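PDB 5XOM: glycosaminoglycan xylosylkinase from Hydra vulgaris, which probably phosphorylates xylose in the glycosaminoglycan linkage region, as a member of the Fam20 family of secretory-pathway kinases. Local coordinates for residues M97-L100 with Q104-N107; R131-I136 with P354-D359; I177-E182 with P198-N203; S313-C318 with Q372-K377. All blocks are in the same frame, centred on the assembly; numbering follows the deposited sequence.

Contact 1: M97-L100 with Q104-N107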
loop_
_atom_site.group_PDB
_atom_site.type_symbol
_atom_site.label_atom_id
_atom_site.label_comp_id
_atom_site.label_asym_id
_atom_site.label_seq_id
_atom_site.Cartn_x
_atom_site.Cartn_y
_atom_site.Cartn_z
ATOM N N MET A 97 11.888 24.519 13.530
ATOM C CA MET A 97 12.266 23.463 12.600
ATOM C C MET A 97 13.090 22.439 13.375
ATOM O O MET A 97 14.068 22.804 14.035
ATOM C CB MET A 97 13.032 24.070 11.415
ATOM C CG MET A 97 13.333 23.159 10.230
ATOM S SD MET A 97 14.336 21.696 10.562
ATOM C CE MET A 97 15.975 22.300 10.215
ATOM N N PHE A 98 12.662 21.176 13.348
ATOM C CA PHE A 98 13.357 20.087 14.026
ATOM C C PHE A 98 14.003 19.155 13.009
ATOM O O PHE A 98 13.406 18.832 11.979
ATOM C CB PHE A 98 12.406 19.257 14.897
ATOM C CG PHE A 98 11.812 20.011 16.058
ATOM C CD1 PHE A 98 12.374 21.188 16.516
ATOM C CD2 PHE A 98 10.686 19.511 16.706
ATOM C CE1 PHE A 98 11.822 21.867 17.600
ATOM C CE2 PHE A 98 10.130 20.183 17.786
ATOM C CZ PHE A 98 10.698 21.358 18.232
ATOM N N SER A 99 15.217 18.712 13.305
ATOM C CA SER A 99 15.868 17.639 12.570
ATOM C C SER A 99 15.649 16.339 13.334
ATOM O O SER A 99 16.057 16.231 14.490
ATOM C CB SER A 99 17.356 17.914 12.409
ATOM O OG SER A 99 17.540 19.027 11.561
ATOM N N LEU A 100 14.995 15.366 12.697
ATOM C CA LEU A 100 14.774 14.076 13.329
ATOM C C LEU A 100 15.823 13.061 12.888
ATOM O O LEU A 100 16.249 13.034 11.724
ATOM C CB LEU A 100 13.377 13.526 13.030
ATOM C CG LEU A 100 12.237 14.509 13.293
ATOM C CD1 LEU A 100 10.924 13.918 12.804
ATOM C CD2 LEU A 100 12.192 14.914 14.775
ATOM N N GLN A 104 19.363 8.779 7.456
ATOM C CA GLN A 104 19.441 10.145 6.965
ATOM C C GLN A 104 18.586 11.030 7.867
ATOM O O GLN A 104 17.635 10.560 8.498
ATOM C CB GLN A 104 18.963 10.224 5.514
ATOM C CG GLN A 104 17.736 9.347 5.274
ATOM C CD GLN A 104 17.153 9.471 3.878
ATOM O OE1 GLN A 104 17.514 10.365 3.110
ATOM N NE2 GLN A 104 16.253 8.551 3.535
ATOM N N ILE A 105 18.932 12.309 7.941
ATOM C CA ILE A 105 18.190 13.250 8.774
ATOM C C ILE A 105 16.908 13.657 8.059
ATOM O O ILE A 105 16.905 13.889 6.846
ATOM C CB ILE A 105 19.065 14.476 9.101
ATOM C CG1 ILE A 105 20.282 14.057 9.931
ATOM C CG2 ILE A 105 18.265 15.533 9.826
ATOM C CD1 ILE A 105 19.931 13.427 11.266
ATOM N N GLN A 106 15.806 13.740 8.806
ATOM C CA GLN A 106 14.520 14.166 8.262
ATOM C C GLN A 106 14.035 15.401 9.006
ATOM O O GLN A 106 13.780 15.344 10.213
ATOM C CB GLN A 106 13.481 13.050 8.351
ATOM C CG GLN A 106 12.103 13.481 7.880
ATOM C CD GLN A 106 12.085 13.845 6.405
ATOM O OE1 GLN A 106 12.419 13.030 5.547
ATOM N NE2 GLN A 106 11.704 15.077 6.107
ATOM N N ASN A 107 13.879 16.507 8.284
ATOM C CA ASN A 107 13.414 17.753 8.875
ATOM C C ASN A 107 11.889 17.813 8.932
ATOM O O ASN A 107 11.189 17.256 8.080
ATOM C CB ASN A 107 13.962 18.945 8.098
ATOM C CG ASN A 107 15.431 19.172 8.366
ATOM O OD1 ASN A 107 16.009 18.560 9.265
ATOM N ND2 ASN A 107 16.048 20.049 7.587
#
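The hydroxyl OG of Ser99 donates to OD1 of Asn107 over 2.8 Å. This bond crosses a beta hairpin made by strands 96-100 and 106-112, part of an antiparallel sheet of five strands that is consistent with the N-terminal lobe of a kinase-like fold. The hydroxyl reaches OD1 at an angle, tilted 32° from the carbonyl plane. Ser99 and Asn107 form a non-hydrogen-bonded pair, and their side chains share one face. Leu100 and Gln106 form the next, hydrogen-bonded pair. Leu100 N binds Gln106 O at 2.8 Å, and Gln106 N returns to Leu100 O at 3.0 Å.

Met97 covers the amide of Asn107 from one side. Its CG lies anti to the backbone N (chi1 -171°), and the chain then bends twice. The bends lay Met97 SD 3.5 Å from Asn107 CG and put its methyl CE beside ND2. Ile105 closes the other end of this face, with CG2 against Ser99 CB at 3.6 Å. On the opposite face Leu100 packs on Ile82 and Val108, while Gln106 OE1 makes a weak hydrogen bond to His54. The amide of Gln106 is held from its other end too: NE2 donates to Asn107 O at 3.0 Å, on a lone pair of that carbonyl.

Contact 2: R131-I136 with P354-D359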
loop_
_atom_site.group_PDB
_atom_site.type_symbol
_atom_site.label_atom_id
_atom_site.label_comp_id
_atom_site.label_asym_id
_atom_site.label_seq_id
_atom_site.Cartn_x
_atom_site.Cartn_y
_atom_site.Cartn_z
ATOM N N ARG A 131 -3.156 27.236 13.843
ATOM C CA ARG A 131 -3.680 26.218 14.759
ATOM C C ARG A 131 -2.991 24.889 14.472
ATOM O O ARG A 131 -3.142 24.323 13.382
ATOM C CB ARG A 131 -5.194 26.049 14.635
ATOM C CG ARG A 131 -6.030 27.075 15.404
ATOM C CD ARG A 131 -5.927 28.458 14.804
ATOM N NE ARG A 131 -6.807 28.577 13.660
ATOM C CZ ARG A 131 -6.935 29.671 12.931
ATOM N NH1 ARG A 131 -6.253 30.780 13.208
ATOM N NH2 ARG A 131 -7.766 29.671 11.898
ATOM N N HIS A 132 -2.250 24.386 15.457
ATOM C CA HIS A 132 -1.522 23.134 15.282
ATOM C C HIS A 132 -2.471 21.972 15.017
ATOM O O HIS A 132 -2.160 21.076 14.227
ATOM C CB HIS A 132 -0.672 22.851 16.516
ATOM C CG HIS A 132 -1.469 22.376 17.691
ATOM N ND1 HIS A 132 -2.480 23.125 18.256
ATOM C CD2 HIS A 132 -1.425 21.216 18.391
ATOM C CE1 HIS A 132 -3.012 22.458 19.265
ATOM N NE2 HIS A 132 -2.390 21.297 19.370
ATOM N N ASN A 133 -3.617 21.946 15.699
ATOM C CA ASN A 133 -4.544 20.837 15.528
ATOM C C ASN A 133 -5.217 20.884 14.172
ATOM O O ASN A 133 -5.669 19.845 13.680
ATOM C CB ASN A 133 -5.599 20.838 16.642
ATOM C CG ASN A 133 -6.477 22.080 16.609
ATOM O OD1 ASN A 133 -5.977 23.205 16.520
ATOM N ND2 ASN A 133 -7.794 21.878 16.659
ATOM N N ALA A 134 -5.276 22.066 13.556
ATOM C CA ALA A 134 -5.838 22.181 12.215
ATOM C C ALA A 134 -4.958 21.486 11.186
ATOM O O ALA A 134 -5.474 20.874 10.243
ATOM C CB ALA A 134 -6.029 23.653 11.850
ATOM N N GLU A 135 -3.629 21.568 11.345
ATOM C CA GLU A 135 -2.732 20.864 10.430
ATOM C C GLU A 135 -2.980 19.364 10.475
ATOM O O GLU A 135 -2.991 18.700 9.434
ATOM C CB GLU A 135 -1.261 21.158 10.764
ATOM C CG GLU A 135 -0.789 22.580 10.461
ATOM C CD GLU A 135 -0.437 22.829 8.987
ATOM O OE1 GLU A 135 -0.830 22.034 8.101
ATOM O OE2 GLU A 135 0.244 23.841 8.717
ATOM N N ILE A 136 -3.172 18.813 11.677
ATOM C CA ILE A 136 -3.437 17.382 11.815
ATOM C C ILE A 136 -4.751 17.015 11.139
ATOM O O ILE A 136 -4.822 16.063 10.354
ATOM C CB ILE A 136 -3.439 16.983 13.301
ATOM C CG1 ILE A 136 -2.070 17.268 13.919
ATOM C CG2 ILE A 136 -3.793 15.509 13.457
ATOM C CD1 ILE A 136 -2.078 17.264 15.415
ATOM N N PRO A 354 -8.261 14.316 21.574
ATOM C CA PRO A 354 -9.084 14.889 20.483
ATOM C C PRO A 354 -8.419 16.012 19.689
ATOM O O PRO A 354 -7.759 16.884 20.262
ATOM C CB PRO A 354 -10.334 15.430 21.205
ATOM C CG PRO A 354 -10.244 15.003 22.611
ATOM C CD PRO A 354 -8.896 14.434 22.897
ATOM N N ILE A 355 -8.612 15.982 18.375
ATOM C CA ILE A 355 -8.024 16.968 17.474
ATOM C C ILE A 355 -8.996 18.110 17.198
ATOM O O ILE A 355 -8.598 19.278 17.170
ATOM C CB ILE A 355 -7.591 16.278 16.164
ATOM C CG1 ILE A 355 -6.605 15.137 16.452
ATOM C CG2 ILE A 355 -7.000 17.288 15.194
ATOM C CD1 ILE A 355 -5.386 15.547 17.236
ATOM N N LEU A 356 -10.272 17.789 16.994
ATOM C CA LEU A 356 -11.305 18.775 16.725
ATOM C C LEU A 356 -12.455 18.598 17.703
ATOM O O LEU A 356 -12.759 17.481 18.134
ATOM C CB LEU A 356 -11.862 18.663 15.292
ATOM C CG LEU A 356 -10.934 18.883 14.103
ATOM C CD1 LEU A 356 -11.628 18.476 12.795
ATOM C CD2 LEU A 356 -10.499 20.331 14.058
ATOM N N THR A 357 -13.095 19.713 18.050
ATOM C CA THR A 357 -14.338 19.636 18.799
ATOM C C THR A 357 -15.445 19.099 17.904
ATOM O O THR A 357 -15.369 19.156 16.672
ATOM C CB THR A 357 -14.760 21.012 19.316
ATOM O OG1 THR A 357 -14.954 21.893 18.202
ATOM C CG2 THR A 357 -13.697 21.597 20.241
ATOM N N SER A 358 -16.500 18.585 18.535
ATOM C CA SER A 358 -17.615 18.069 17.747
ATOM C C SER A 358 -18.278 19.168 16.921
ATOM O O SER A 358 -18.892 18.860 15.892
ATOM C CB SER A 358 -18.641 17.401 18.662
ATOM O OG SER A 358 -19.087 18.296 19.661
ATOM N N ASP A 359 -18.153 20.434 17.334
ATOM C CA ASP A 359 -18.723 21.518 16.542
ATOM C C ASP A 359 -17.980 21.721 15.225
ATOM O O ASP A 359 -18.598 22.022 14.202
ATOM C CB ASP A 359 -18.736 22.833 17.347
ATOM C CG ASP A 359 -19.708 22.799 18.529
ATOM O OD1 ASP A 359 -20.777 22.177 18.423
ATOM O OD2 ASP A 359 -19.426 23.471 19.552
#
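The flat amide of Asn133 meets Ile355 through its nitrogen edge. Asn133 ND2 donates to Ile355 O over 2.8 Å, and the acceptor lies almost in the amide plane. The bond is nearly straight, 168° at the hydrogen, and comes in close to the line of the Ile355 carbonyl. Beside this amide stands the His132 ring. Asn133 CB sits 4.0 Å above one face of that ring, offset toward its rim, and His132 NE2 is hydrogen-bonded to Glu207.

The amide gets there because Asn133 CG lies between the backbone N and the carbonyl carbon, at chi1 63°. Ile355 O is thus tied to the first turn of helix 132-144. Ile355 CG2 also lies against the helix backbone, 3.3 Å from Asn133 O. Its apolar neighbour is Ile136, with Ile136 CB 4.0 Å from Ile355 CG2. The side chains of Ile136 and Ile355 cross at about a right angle, with their CD1 atoms 4.1 Å apart. Leu356 adds CD2 at 4.1 Å from Asn133 ND2 and otherwise leans on Leu343 and Leu347 of helix 339-347. All four touching residues are buried.

The next residue, Thr357, is the N-cap of helix 358-382. On helix 132-144, Glu135 OE2 forms a salt bridge with Lys111 of strand 106-112. Such a strand lysine paired with a helix glutamate is a hallmark of the kinase fold, so helix 132-144 probably corresponds to helix C, packed here against the loop that leads into helix 358-382.

Contact 3: I177-E182 with P198-N203. With NAG (2-acetamido-2-deoxy-beta-D-glucopyranose), chain C.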
loop_
_atom_site.group_PDB
_atom_site.type_symbol
_atom_site.label_atom_id
_atom_site.label_comp_id
_atom_site.label_asym_id
_atom_site.label_seq_id
_atom_site.Cartn_x
_atom_site.Cartn_y
_atom_site.Cartn_z
ATOM N N ILE A 177 11.756 31.952 27.161
ATOM C CA ILE A 177 11.446 32.740 28.347
ATOM C C ILE A 177 10.519 31.922 29.234
ATOM O O ILE A 177 10.028 30.862 28.846
ATOM C CB ILE A 177 10.772 34.088 28.010
ATOM C CG1 ILE A 177 9.422 33.841 27.329
ATOM C CG2 ILE A 177 11.669 34.971 27.153
ATOM C CD1 ILE A 177 8.634 35.108 27.069
ATOM N N LYS A 178 10.273 32.434 30.437
ATOM C CA LYS A 178 9.227 31.905 31.296
ATOM C C LYS A 178 8.101 32.919 31.393
ATOM O O LYS A 178 8.330 34.129 31.350
ATOM C CB LYS A 178 9.750 31.558 32.699
ATOM C CG LYS A 178 10.884 30.551 32.699
ATOM C CD LYS A 178 11.627 30.510 34.027
ATOM C CE LYS A 178 10.721 30.277 35.211
ATOM N NZ LYS A 178 11.528 30.233 36.465
ATOM N N ASP A 179 6.875 32.414 31.493
ATOM C CA ASP A 179 5.718 33.273 31.678
ATOM C C ASP A 179 5.480 33.499 33.173
ATOM O O ASP A 179 6.242 33.034 34.025
ATOM C CB ASP A 179 4.504 32.693 30.942
ATOM C CG ASP A 179 3.926 31.447 31.605
ATOM O OD1 ASP A 179 4.413 31.018 32.676
ATOM O OD2 ASP A 179 2.972 30.881 31.032
ATOM N N LYS A 180 4.402 34.216 33.501
ATOM C CA LYS A 180 4.158 34.572 34.894
ATOM C C LYS A 180 3.904 33.354 35.776
ATOM O O LYS A 180 4.086 33.441 36.996
ATOM C CB LYS A 180 2.996 35.561 35.005
ATOM C CG LYS A 180 1.631 34.995 34.687
ATOM C CD LYS A 180 0.612 36.111 34.537
ATOM C CE LYS A 180 -0.757 35.559 34.196
ATOM N NZ LYS A 180 -1.274 34.732 35.326
ATOM N N ASP A 181 3.501 32.223 35.198
ATOM C CA ASP A 181 3.328 30.992 35.956
ATOM C C ASP A 181 4.554 30.095 35.867
ATOM O O ASP A 181 4.494 28.938 36.288
ATOM C CB ASP A 181 2.092 30.222 35.480
ATOM C CG ASP A 181 0.810 31.024 35.626
ATOM O OD1 ASP A 181 0.678 31.765 36.621
ATOM O OD2 ASP A 181 -0.065 30.910 34.742
ATOM N N GLU A 182 5.663 30.621 35.345
ATOM C CA GLU A 182 6.941 29.914 35.224
ATOM C C GLU A 182 6.861 28.714 34.281
ATOM O O GLU A 182 7.675 27.792 34.362
ATOM C CB GLU A 182 7.457 29.485 36.602
ATOM C CG GLU A 182 7.545 30.636 37.593
ATOM C CD GLU A 182 8.427 30.301 38.778
ATOM O OE1 GLU A 182 7.922 30.236 39.912
ATOM O OE2 GLU A 182 9.635 30.111 38.580
ATOM N N PRO A 198 4.314 34.819 23.201
ATOM C CA PRO A 198 5.037 33.550 23.149
ATOM C C PRO A 198 4.090 32.369 22.997
ATOM O O PRO A 198 2.897 32.445 23.302
ATOM C CB PRO A 198 5.742 33.507 24.510
ATOM C CG PRO A 198 4.757 34.187 25.425
ATOM C CD PRO A 198 4.055 35.239 24.594
ATOM N N ALA A 199 4.655 31.266 22.515
ATOM C CA ALA A 199 4.029 29.957 22.638
ATOM C C ALA A 199 4.551 29.320 23.917
ATOM O O ALA A 199 5.766 29.230 24.115
ATOM C CB ALA A 199 4.354 29.068 21.437
ATOM N N CYS A 200 3.639 28.897 24.786
ATOM C CA CYS A 200 3.998 28.430 26.116
ATOM C C CYS A 200 3.619 26.968 26.304
ATOM O O CYS A 200 2.566 26.519 25.837
ATOM C CB CYS A 200 3.328 29.284 27.182
ATOM S SG CYS A 200 4.104 30.904 27.364
ATOM N N ALA A 201 4.501 26.232 26.977
ATOM C CA ALA A 201 4.273 24.851 27.364
ATOM C C ALA A 201 3.425 24.774 28.633
ATOM O O ALA A 201 3.087 25.786 29.248
ATOM C CB ALA A 201 5.607 24.137 27.587
ATOM N N SER A 202 3.059 23.544 29.003
ATOM C CA SER A 202 2.566 23.215 30.347
ATOM C C SER A 202 3.768 22.732 31.156
ATOM O O SER A 202 4.251 21.616 30.947
ATOM C CB SER A 202 1.470 22.156 30.287
ATOM O OG SER A 202 0.501 22.489 29.312
ATOM N N ASN A 203 4.268 23.594 32.059
ATOM C CA ASN A 203 5.561 23.482 32.746
ATOM C C ASN A 203 6.616 23.421 31.634
ATOM O O ASN A 203 7.010 24.474 31.120
ATOM C CB ASN A 203 5.661 22.353 33.831
ATOM C CG ASN A 203 7.046 22.404 34.612
ATOM O OD1 ASN A 203 7.944 23.065 34.107
ATOM N ND2 ASN A 203 7.236 21.734 35.813
HETATM C C1 NAG C . 6.553 21.018 36.881
HETATM C C2 NAG C . 7.540 20.657 38.094
HETATM C C3 NAG C . 7.118 21.295 39.429
HETATM C C4 NAG C . 6.703 22.744 39.286
HETATM C C5 NAG C . 5.554 22.802 38.313
HETATM C C6 NAG C . 5.062 24.210 38.083
HETATM C C7 NAG C . 8.326 18.355 37.521
HETATM C C8 NAG C . 8.336 16.928 37.992
HETATM N N2 NAG C . 7.670 19.219 38.303
HETATM O O3 NAG C . 8.189 21.200 40.366
HETATM O O4 NAG C . 6.237 23.219 40.545
HETATM O O5 NAG C . 6.012 22.338 37.046
HETATM O O6 NAG C . 3.707 24.217 37.657
HETATM O O7 NAG C . 8.855 18.692 36.473
#
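The side chain of Asp179 starts out toward the half-cystine Cys200. Asp179 CB lies 4.0 Å from Cys200 SG. Beyond CG, OD2 only brushes the sulfur, with Asp179 OD2 3.8 Å from Cys200 SG and no hydrogen bond between them. OD1 turns back into its own loop, where it accepts a hydrogen bond from Asn183 N and a weak one from Asp181 N. CG sits between the backbone N and the carbonyl carbon (chi1 72°), which keeps OD1 close to the loop amides. The loop starts with a type I beta turn from Asp179 to Glu182, closed by Glu182 N to Asp179 O at 2.8 Å. A salt bridge between Lys178 NZ and Glu182 OE2 spans its outer side.

At the other end, Ile177 CD1 touches Pro198 CB at 4.2 Å. Asn203 carries an N-linked sugar, its ND2 bonded to C1 of the NAG.

Strands 176-178 and 199-200 are the two outer strands of a small antiparallel sheet, with strand 184-186 between them. Cys185 of that middle strand forms the disulfide with Cys200 and touches Ile177, Asp179 and Pro198. Ala199 and Ala201 pack on Met206 of strand 205-212.

Contact 4: S313-C318 with Q372-K377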
loop_
_atom_site.group_PDB
_atom_site.type_symbol
_atom_site.label_atom_id
_atom_site.label_comp_id
_atom_site.label_asym_id
_atom_site.label_seq_id
_atom_site.Cartn_x
_atom_site.Cartn_y
_atom_site.Cartn_z
ATOM N N SER A 313 -15.029 30.560 -4.284
ATOM C CA SER A 313 -15.130 31.379 -5.491
ATOM C C SER A 313 -14.578 30.722 -6.753
ATOM O O SER A 313 -15.222 30.858 -7.808
ATOM C CB SER A 313 -14.441 32.729 -5.265
ATOM O OG SER A 313 -15.279 33.610 -4.545
ATOM N N PRO A 314 -13.432 30.025 -6.742
ATOM C CA PRO A 314 -13.005 29.345 -7.976
ATOM C C PRO A 314 -14.047 28.378 -8.509
ATOM O O PRO A 314 -14.283 28.347 -9.720
ATOM C CB PRO A 314 -11.722 28.620 -7.549
ATOM C CG PRO A 314 -11.195 29.443 -6.435
ATOM C CD PRO A 314 -12.405 29.914 -5.688
ATOM N N LEU A 315 -14.706 27.606 -7.637
ATOM C CA LEU A 315 -15.733 26.697 -8.129
ATOM C C LEU A 315 -16.981 27.451 -8.568
ATOM O O LEU A 315 -17.541 27.162 -9.630
ATOM C CB LEU A 315 -16.088 25.658 -7.061
ATOM C CG LEU A 315 -17.265 24.754 -7.429
ATOM C CD1 LEU A 315 -16.844 23.731 -8.471
ATOM C CD2 LEU A 315 -17.803 24.067 -6.183
ATOM N N VAL A 316 -17.409 28.438 -7.780
ATOM C CA VAL A 316 -18.674 29.120 -8.054
ATOM C C VAL A 316 -18.579 29.957 -9.327
ATOM O O VAL A 316 -19.528 30.015 -10.118
ATOM C CB VAL A 316 -19.088 29.975 -6.842
ATOM C CG1 VAL A 316 -20.274 30.858 -7.183
ATOM C CG2 VAL A 316 -19.424 29.076 -5.654
ATOM N N GLN A 317 -17.440 30.617 -9.546
ATOM C CA GLN A 317 -17.315 31.481 -10.713
ATOM C C GLN A 317 -16.925 30.702 -11.965
ATOM O O GLN A 317 -17.370 31.043 -13.065
ATOM C CB GLN A 317 -16.319 32.608 -10.428
ATOM C CG GLN A 317 -16.841 33.623 -9.405
ATOM C CD GLN A 317 -15.877 34.762 -9.147
ATOM O OE1 GLN A 317 -14.685 34.665 -9.432
ATOM N NE2 GLN A 317 -16.391 35.866 -8.618
ATOM N N CYS A 318 -16.106 29.655 -11.827
ATOM C CA CYS A 318 -15.651 28.903 -12.993
ATOM C C CYS A 318 -16.628 27.817 -13.427
ATOM O O CYS A 318 -16.718 27.520 -14.624
ATOM C CB CYS A 318 -14.283 28.260 -12.716
ATOM S SG CYS A 318 -12.908 29.433 -12.484
ATOM N N GLN A 372 -22.057 20.627 -2.310
ATOM C CA GLN A 372 -22.980 19.963 -3.224
ATOM C C GLN A 372 -23.964 20.959 -3.830
ATOM O O GLN A 372 -24.247 20.909 -5.033
ATOM C CB GLN A 372 -23.703 18.838 -2.490
ATOM C CG GLN A 372 -24.703 18.059 -3.331
ATOM C CD GLN A 372 -25.297 16.884 -2.568
ATOM O OE1 GLN A 372 -25.311 15.748 -3.052
ATOM N NE2 GLN A 372 -25.809 17.156 -1.375
ATOM N N ASP A 373 -24.485 21.880 -3.014
ATOM C CA ASP A 373 -25.400 22.896 -3.523
ATOM C C ASP A 373 -24.728 23.761 -4.585
ATOM O O ASP A 373 -25.324 24.061 -5.627
ATOM C CB ASP A 373 -25.918 23.764 -2.374
ATOM C CG ASP A 373 -26.798 22.992 -1.405
ATOM O OD1 ASP A 373 -27.218 21.863 -1.743
ATOM O OD2 ASP A 373 -27.068 23.520 -0.304
ATOM N N ALA A 374 -23.492 24.195 -4.322
ATOM C CA ALA A 374 -22.784 25.035 -5.285
ATOM C C ALA A 374 -22.554 24.297 -6.598
ATOM O O ALA A 374 -22.692 24.881 -7.681
ATOM C CB ALA A 374 -21.455 25.510 -4.698
ATOM N N VAL A 375 -22.215 23.010 -6.518
ATOM C CA VAL A 375 -21.999 22.222 -7.724
ATOM C C VAL A 375 -23.312 22.035 -8.475
ATOM O O VAL A 375 -23.371 22.197 -9.700
ATOM C CB VAL A 375 -21.345 20.872 -7.369
ATOM C CG1 VAL A 375 -21.407 19.914 -8.554
ATOM C CG2 VAL A 375 -19.908 21.074 -6.913
ATOM N N GLU A 376 -24.390 21.719 -7.751
ATOM C CA GLU A 376 -25.688 21.551 -8.395
ATOM C C GLU A 376 -26.156 22.854 -9.037
ATOM O O GLU A 376 -26.812 22.837 -10.086
ATOM C CB GLU A 376 -26.714 21.025 -7.394
ATOM C CG GLU A 376 -26.685 19.501 -7.277
ATOM C CD GLU A 376 -27.357 18.979 -6.020
ATOM O OE1 GLU A 376 -28.031 19.771 -5.327
ATOM O OE2 GLU A 376 -27.192 17.777 -5.713
ATOM N N LYS A 377 -25.845 23.996 -8.416
ATOM C CA LYS A 377 -26.147 25.275 -9.053
ATOM C C LYS A 377 -25.359 25.454 -10.344
ATOM O O LYS A 377 -25.876 26.008 -11.323
ATOM C CB LYS A 377 -25.849 26.433 -8.103
ATOM C CG LYS A 377 -26.117 27.790 -8.732
ATOM C CD LYS A 377 -25.905 28.941 -7.764
ATOM C CE LYS A 377 -26.522 30.219 -8.312
ATOM N NZ LYS A 377 -26.771 31.228 -7.248
#
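Helix 313-318 and the 372-377 part of helix 358-382 run in nearly the same direction: these short segments are 20° apart, with their axes 9.5 Å from each other and the CA atoms of Val316 and Ala374 6.4 Å apart.

Leu315 carries most of the contact. With chi1 at 174° the side chain extends away from its backbone N, which sends the branched end across toward the other helix. There the CD2 methyl makes the closest contacts. Leu315 CD2 reaches Val375 CG2 at 3.7 Å and Ala374 CB at 4.2 Å. The leucine reaches across the valine, and they meet methyl to methyl. Val375 offers CG2, the branch that lies beside its backbone N. Val316 completes the contact from the more exposed side, with CG2 at 4.2 Å from Ala374 CB. The small Ala374 is therefore met by two methyls from two successive residues. No hydrogen bond crosses between the segments, and the contact is purely apolar.

Further round helix 313-318, Leu315 also touches Ile264 of helix 259-273. Cys318 is joined to Cys245 by a disulfide.

A second disulfide, Cys319 to Cys378, links the residues directly after the two segments and ties the pair together covalently. Helices packed and cross-linked in this way fit the mainly helical C-terminal lobe of a secreted Fam20 kinase.

In the fold
From the N terminus, contact 1 closes first, as a short hairpin in the five-stranded sheet. Strand 106-112 then leads on to helix 132-144, where contact 2 opens. Contact 2 closes a loop of 217 residues by bringing the loop just before helix 358-382 back to helix 132-144. Contact 3 lies inside that loop and joins the outer strands of the small three-stranded sheet. Contact 4 also opens inside it but closes beyond it, further along helix 358-382, so contacts 2 and 4 cross. Helix 358-382 therefore runs from just after contact 2, which is buried, to contact 4. Contacts 3 and 4 lie on opposite sides of the chain's centre, with centres about 46 Å apart.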